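Local coordinates for protein arginyl-tRNA synthetase, putative (Plasmodium falciparum, PDB 5JLD) that probably attaches L-arginine to tRNA(Arg) at the expense of ATP, as a class I aminoacyl-tRNA synthetase of the malaria parasite, at residues Y263-I268 with L443-I448; H536-Y541 with K579-L584. All coordinates share one frame; numbering follows the deposited sequence. Where two conformers were deposited one is given.

Interaction 1: Y263-I268 with L443-I448; sequences YNILDI and LCVSAI
The I265–L266 peptide is the flat group that meets V445: CG2 of V445 lies 4.0 Å from O of I265, beyond the oxygen and well out of the peptide plane. V445 carries nearly all of its side of the contact, pointing its two methyls at different residues. Its CG1, placed anti to the backbone N (chi1 169°), meets CD2 of L266 at 4.1 Å, the two side chains running obliquely to each other. CG2 also lies 4.4 Å from CG2 of I265, a looser touch. L266 folds beside its backbone N (chi1 -67°), which brings its tip closer to the neighbouring helix than its CB direction suggests. Just beyond, a Schellman motif ends helix 242-265: I268 N binds O of Y263 at 3.0 Å, and D267, with positive phi, turns the chain. I405 of helix 401-420 packs on L266, and K449, one turn of helix 436-453 beyond V445, hydrogen-bonds O of L266. Within the catalytic domain, then, the two segments meet over a small area by dispersion contacts between methyls, with one V445 methyl also resting near the I265 carbonyl O without a hydrogen bond.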
loop_
_atom_site.group_PDB
_atom_site.type_symbol
_atom_site.label_atom_id
_atom_site.label_comp_id
_atom_site.label_asym_id
_atom_site.label_seq_id
_atom_site.Cartn_x
_atom_site.Cartn_y
_atom_site.Cartn_z
ATOM N N TYR A 263 -3.772 9.744 14.747
ATOM C CA TYR A 263 -2.629 9.097 14.108
ATOM C C TYR A 263 -1.966 8.112 15.064
ATOM O O TYR A 263 -1.629 6.991 14.669
ATOM C CB TYR A 263 -1.612 10.127 13.613
ATOM C CG TYR A 263 -2.092 10.925 12.408
ATOM C CD1 TYR A 263 -2.693 10.292 11.308
ATOM C CD2 TYR A 263 -1.965 12.313 12.381
ATOM C CE1 TYR A 263 -3.140 11.030 10.212
ATOM C CE2 TYR A 263 -2.400 13.058 11.295
ATOM C CZ TYR A 263 -2.987 12.422 10.218
ATOM O OH TYR A 263 -3.417 13.186 9.164
ATOM N N ASN A 264 -1.789 8.472 16.334
ATOM C CA ASN A 264 -1.097 7.484 17.142
ATOM C C ASN A 264 -2.034 6.415 17.731
ATOM O O ASN A 264 -1.548 5.368 18.135
ATOM C CB ASN A 264 -0.233 8.148 18.224
ATOM C CG ASN A 264 -1.022 8.734 19.323
ATOM O OD1 ASN A 264 -1.779 8.044 20.000
ATOM N ND2 ASN A 264 -0.818 10.025 19.559
ATOM N N ILE A 265 -3.353 6.651 17.755
ATOM C CA ILE A 265 -4.288 5.533 17.969
ATOM C C ILE A 265 -4.136 4.488 16.841
ATOM O O ILE A 265 -4.224 3.273 17.068
ATOM C CB ILE A 265 -5.768 5.996 18.041
ATOM C CG1 ILE A 265 -6.039 6.759 19.333
ATOM C CG2 ILE A 265 -6.717 4.813 17.985
ATOM C CD1 ILE A 265 -7.517 7.030 19.591
ATOM N N LEU A 266 -3.895 4.976 15.627
ATOM C CA LEU A 266 -3.645 4.119 14.476
ATOM C C LEU A 266 -2.204 3.581 14.380
ATOM O O LEU A 266 -1.908 2.725 13.540
ATOM C CB LEU A 266 -3.989 4.885 13.194
ATOM C CG LEU A 266 -5.466 5.217 12.979
ATOM C CD1 LEU A 266 -5.648 6.104 11.744
ATOM C CD2 LEU A 266 -6.296 3.928 12.864
ATOM N N ASP A 267 -1.329 4.077 15.251
ATOM C CA ASP A 267 0.100 3.766 15.203
ATOM C C ASP A 267 0.688 4.088 13.830
ATOM O O ASP A 267 1.422 3.287 13.248
ATOM C CB ASP A 267 0.350 2.297 15.567
ATOM C CG ASP A 267 0.239 2.043 17.056
ATOM O OD1 ASP A 267 1.229 2.287 17.775
ATOM O OD2 ASP A 267 -0.836 1.603 17.513
ATOM N N ILE A 268 0.354 5.266 13.312
ATOM C CA ILE A 268 0.837 5.708 12.003
ATOM C C ILE A 268 1.572 7.036 12.105
ATOM O O ILE A 268 0.997 8.044 12.504
ATOM C CB ILE A 268 -0.319 5.859 10.990
ATOM C CG1 ILE A 268 -0.977 4.498 10.728
ATOM C CG2 ILE A 268 0.187 6.501 9.683
ATOM C CD1 ILE A 268 -2.156 4.548 9.803
ATOM N N LEU A 443 -7.683 -4.944 18.486
ATOM C CA LEU A 443 -8.557 -5.756 17.637
ATOM C C LEU A 443 -9.386 -4.897 16.677
ATOM O O LEU A 443 -9.431 -5.169 15.476
ATOM C CB LEU A 443 -9.486 -6.619 18.499
ATOM C CG LEU A 443 -8.811 -7.691 19.360
ATOM C CD1 LEU A 443 -9.834 -8.494 20.164
ATOM C CD2 LEU A 443 -7.935 -8.615 18.505
ATOM N N CYS A 444 -10.038 -3.871 17.218
ATOM C CA CYS A 444 -10.823 -2.928 16.428
ATOM C C CYS A 444 -10.024 -2.244 15.327
ATOM O O CYS A 444 -10.425 -2.228 14.162
ATOM C CB CYS A 444 -11.416 -1.845 17.332
ATOM S SG CYS A 444 -12.152 -0.496 16.376
ATOM N N VAL A 445 -8.901 -1.655 15.713
ATOM C CA VAL A 445 -8.041 -0.938 14.774
ATOM C C VAL A 445 -7.581 -1.856 13.644
ATOM O O VAL A 445 -7.689 -1.520 12.450
ATOM C CB VAL A 445 -6.833 -0.332 15.512
ATOM C CG1 VAL A 445 -5.799 0.187 14.528
ATOM C CG2 VAL A 445 -7.309 0.778 16.455
ATOM N N SER A 446 -7.099 -3.032 14.032
ATOM C CA SER A 446 -6.684 -4.054 13.066
ATOM C C SER A 446 -7.818 -4.433 12.112
ATOM O O SER A 446 -7.606 -4.567 10.897
ATOM C CB SER A 446 -6.178 -5.296 13.797
ATOM O OG SER A 446 -4.905 -5.067 14.373
ATOM N N ALA A 447 -9.017 -4.577 12.674
ATOM C CA ALA A 447 -10.206 -4.947 11.917
ATOM C C ALA A 447 -10.560 -3.892 10.882
ATOM O O ALA A 447 -10.797 -4.212 9.718
ATOM C CB ALA A 447 -11.389 -5.183 12.862
ATOM N N ILE A 448 -10.610 -2.640 11.315
ATOM C CA ILE A 448 -10.844 -1.507 10.420
ATOM C C ILE A 448 -9.839 -1.497 9.273
ATOM O O ILE A 448 -10.217 -1.369 8.079
ATOM C CB ILE A 448 -10.763 -0.150 11.192
ATOM C CG1 ILE A 448 -11.983 0.033 12.102
ATOM C CG2 ILE A 448 -10.625 1.030 10.233
ATOM C CD1 ILE A 448 -12.016 1.378 12.835
#

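Interaction 2: H536-Y541 with K579-L584; sequences HKLAEY and KLCMEL
Helices 536-556 and 564-584 run roughly antiparallel here, their local axes 10.1 Å apart at an angle of 150°, with L538 and C581 as the nearest pair of CA atoms. L538 reaches across with both methyls: CD2 meets CB of L584 at 4.0 Å, the two side chains crossing at about a right angle, and CD1 approaches SG of C581 at 4.2 Å. The same sulfur touches Y541 as well as L538. It lies at the edge of the Y541 ring, practically in the ring plane, 3.8 Å from CD2 and nearly as close to CE2, and 5.0 Å from the ring centroid. The tyrosine gets there with CG anti to its backbone N (chi1 171°), while C581 turns SG beside its own N (chi1 -77°). The ring also stacks on H518 and its hydroxyl donates a hydrogen bond to O of H518, which limits the ring's freedom; F522 packs against both Y541 and C581. Such helix pairing belongs to the all-helical DALR anticodon-binding domain. Cohesion across this buried interface is therefore apolar, with one sulfur–aromatic contact in which the polarisable thiol meets the slightly positive C-H rim of the ring.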
loop_
_atom_site.group_PDB
_atom_site.type_symbol
_atom_site.label_atom_id
_atom_site.label_comp_id
_atom_site.label_asym_id
_atom_site.label_seq_id
_atom_site.Cartn_x
_atom_site.Cartn_y
_atom_site.Cartn_z
ATOM N N HIS A 536 -4.669 -4.543 -1.978
ATOM C CA HIS A 536 -5.648 -5.570 -1.609
ATOM C C HIS A 536 -5.111 -6.970 -2.001
ATOM O O HIS A 536 -5.388 -7.963 -1.313
ATOM C CB HIS A 536 -7.029 -5.300 -2.230
ATOM C CG HIS A 536 -7.113 -5.550 -3.704
ATOM N ND1 HIS A 536 -6.842 -4.571 -4.646
ATOM C CD2 HIS A 536 -7.476 -6.649 -4.405
ATOM C CE1 HIS A 536 -7.015 -5.068 -5.855
ATOM N NE2 HIS A 536 -7.405 -6.327 -5.741
ATOM N N LYS A 537 -4.299 -7.017 -3.063
ATOM C CA LYS A 537 -3.609 -8.246 -3.457
ATOM C C LYS A 537 -2.814 -8.829 -2.298
ATOM O O LYS A 537 -2.753 -10.038 -2.147
ATOM C CB LYS A 537 -2.702 -7.990 -4.654
ATOM C CG LYS A 537 -3.456 -7.820 -5.963
ATOM C CD LYS A 537 -4.295 -9.073 -6.223
ATOM C CE LYS A 537 -4.591 -9.285 -7.701
ATOM N NZ LYS A 537 -5.372 -10.536 -7.909
ATOM N N LEU A 538 -2.245 -7.966 -1.453
ATOM C CA LEU A 538 -1.503 -8.433 -0.283
ATOM C C LEU A 538 -2.488 -9.023 0.736
ATOM O O LEU A 538 -2.282 -10.129 1.239
ATOM C CB LEU A 538 -0.660 -7.294 0.326
ATOM C CG LEU A 538 0.146 -7.527 1.611
ATOM C CD1 LEU A 538 1.003 -8.783 1.506
ATOM C CD2 LEU A 538 1.028 -6.297 1.933
ATOM N N ALA A 539 -3.585 -8.314 0.999
ATOM C CA ALA A 539 -4.589 -8.809 1.947
ATOM C C ALA A 539 -5.113 -10.187 1.499
ATOM O O ALA A 539 -5.189 -11.159 2.278
ATOM C CB ALA A 539 -5.734 -7.809 2.067
ATOM N N GLU A 540 -5.463 -10.250 0.222
ATOM C CA GLU A 540 -5.868 -11.484 -0.431
ATOM C C GLU A 540 -4.830 -12.582 -0.149
ATOM O O GLU A 540 -5.159 -13.671 0.334
ATOM C CB GLU A 540 -5.957 -11.266 -1.932
ATOM C CG GLU A 540 -7.294 -11.051 -2.544
ATOM C CD GLU A 540 -7.208 -11.288 -4.048
ATOM O OE1 GLU A 540 -6.523 -12.265 -4.447
ATOM O OE2 GLU A 540 -7.790 -10.500 -4.823
ATOM N N TYR A 541 -3.566 -12.251 -0.424
ATOM C CA TYR A 541 -2.478 -13.205 -0.300
ATOM C C TYR A 541 -2.518 -13.752 1.103
ATOM O O TYR A 541 -2.431 -14.979 1.335
ATOM C CB TYR A 541 -1.131 -12.538 -0.586
ATOM C CG TYR A 541 0.051 -13.420 -0.271
ATOM C CD1 TYR A 541 0.524 -14.331 -1.211
ATOM C CD2 TYR A 541 0.686 -13.358 0.966
ATOM C CE1 TYR A 541 1.604 -15.144 -0.933
ATOM C CE2 TYR A 541 1.767 -14.178 1.255
ATOM C CZ TYR A 541 2.219 -15.073 0.294
ATOM O OH TYR A 541 3.295 -15.895 0.551
ATOM N N LYS A 579 2.593 -13.063 10.426
ATOM C CA LYS A 579 2.960 -11.904 11.248
ATOM C C LYS A 579 3.394 -10.738 10.365
ATOM O O LYS A 579 2.829 -9.634 10.450
ATOM C CB LYS A 579 4.074 -12.276 12.222
ATOM C CG LYS A 579 4.557 -11.150 13.127
ATOM C CD LYS A 579 5.843 -11.565 13.833
ATOM C CE LYS A 579 6.507 -10.401 14.552
ATOM N NZ LYS A 579 5.930 -10.225 15.908
ATOM N N LEU A 580 4.375 -11.005 9.499
ATOM C CA LEU A 580 4.888 -9.983 8.590
ATOM C C LEU A 580 3.770 -9.375 7.728
ATOM O O LEU A 580 3.663 -8.150 7.625
ATOM C CB LEU A 580 6.003 -10.556 7.707
ATOM C CG LEU A 580 6.573 -9.635 6.635
ATOM C CD1 LEU A 580 7.051 -8.333 7.286
ATOM C CD2 LEU A 580 7.735 -10.313 5.931
ATOM N N CYS A 581 2.933 -10.225 7.135
ATOM C CA CYS A 581 1.815 -9.761 6.304
ATOM C C CYS A 581 0.876 -8.848 7.088
ATOM O O CYS A 581 0.395 -7.837 6.562
ATOM C CB CYS A 581 1.008 -10.944 5.753
ATOM S SG CYS A 581 1.742 -11.854 4.349
ATOM N N MET A 582 0.597 -9.238 8.332
ATOM C CA MET A 582 -0.305 -8.506 9.187
ATOM C C MET A 582 0.257 -7.110 9.444
ATOM O O MET A 582 -0.448 -6.119 9.286
ATOM C CB MET A 582 -0.527 -9.250 10.507
ATOM C CG MET A 582 -1.536 -10.373 10.427
ATOM S SD MET A 582 -1.636 -11.311 11.967
ATOM C CE MET A 582 -2.673 -10.263 12.955
ATOM N N GLU A 583 1.540 -7.067 9.802
ATOM C CA GLU A 583 2.242 -5.817 10.070
ATOM C C GLU A 583 2.313 -4.907 8.848
ATOM O O GLU A 583 2.134 -3.701 8.964
ATOM C CB GLU A 583 3.651 -6.107 10.576
ATOM C CG GLU A 583 3.666 -6.683 11.978
ATOM C CD GLU A 583 5.031 -7.197 12.367
ATOM O OE1 GLU A 583 5.885 -7.352 11.462
ATOM O OE2 GLU A 583 5.247 -7.452 13.574
ATOM N N LEU A 584 2.565 -5.479 7.678
ATOM C CA LEU A 584 2.642 -4.681 6.462
ATOM C C LEU A 584 1.305 -3.996 6.181
ATOM O O LEU A 584 1.258 -2.936 5.549
ATOM C CB LEU A 584 3.055 -5.543 5.265
ATOM C CG LEU A 584 4.497 -6.062 5.208
ATOM C CD1 LEU A 584 4.681 -6.997 4.026
ATOM C CD2 LEU A 584 5.541 -4.940 5.164
#

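How the interactions relate
Both segments of interaction 1 precede those of interaction 2 in the sequence; one contact belongs to the catalytic domain, the other to the DALR anticodon-binding domain. Even so, their centres lie about 15 Å apart and their nearest atoms about 6 Å, without touching. Two helices border both. Helix 149-167 of the catalytic region offers L152 and T155 to segment 263-268, and S160 and F167 to segment 579-584. Helix 476-492 packs on 443-448 through I477 and I480 and on M582 through I479, I480 and Y483. M587, in the loop after helix 564-584, touches both S446 and M582. The contacts thus flank the junction where the anticodon-binding helices rest against the catalytic domain.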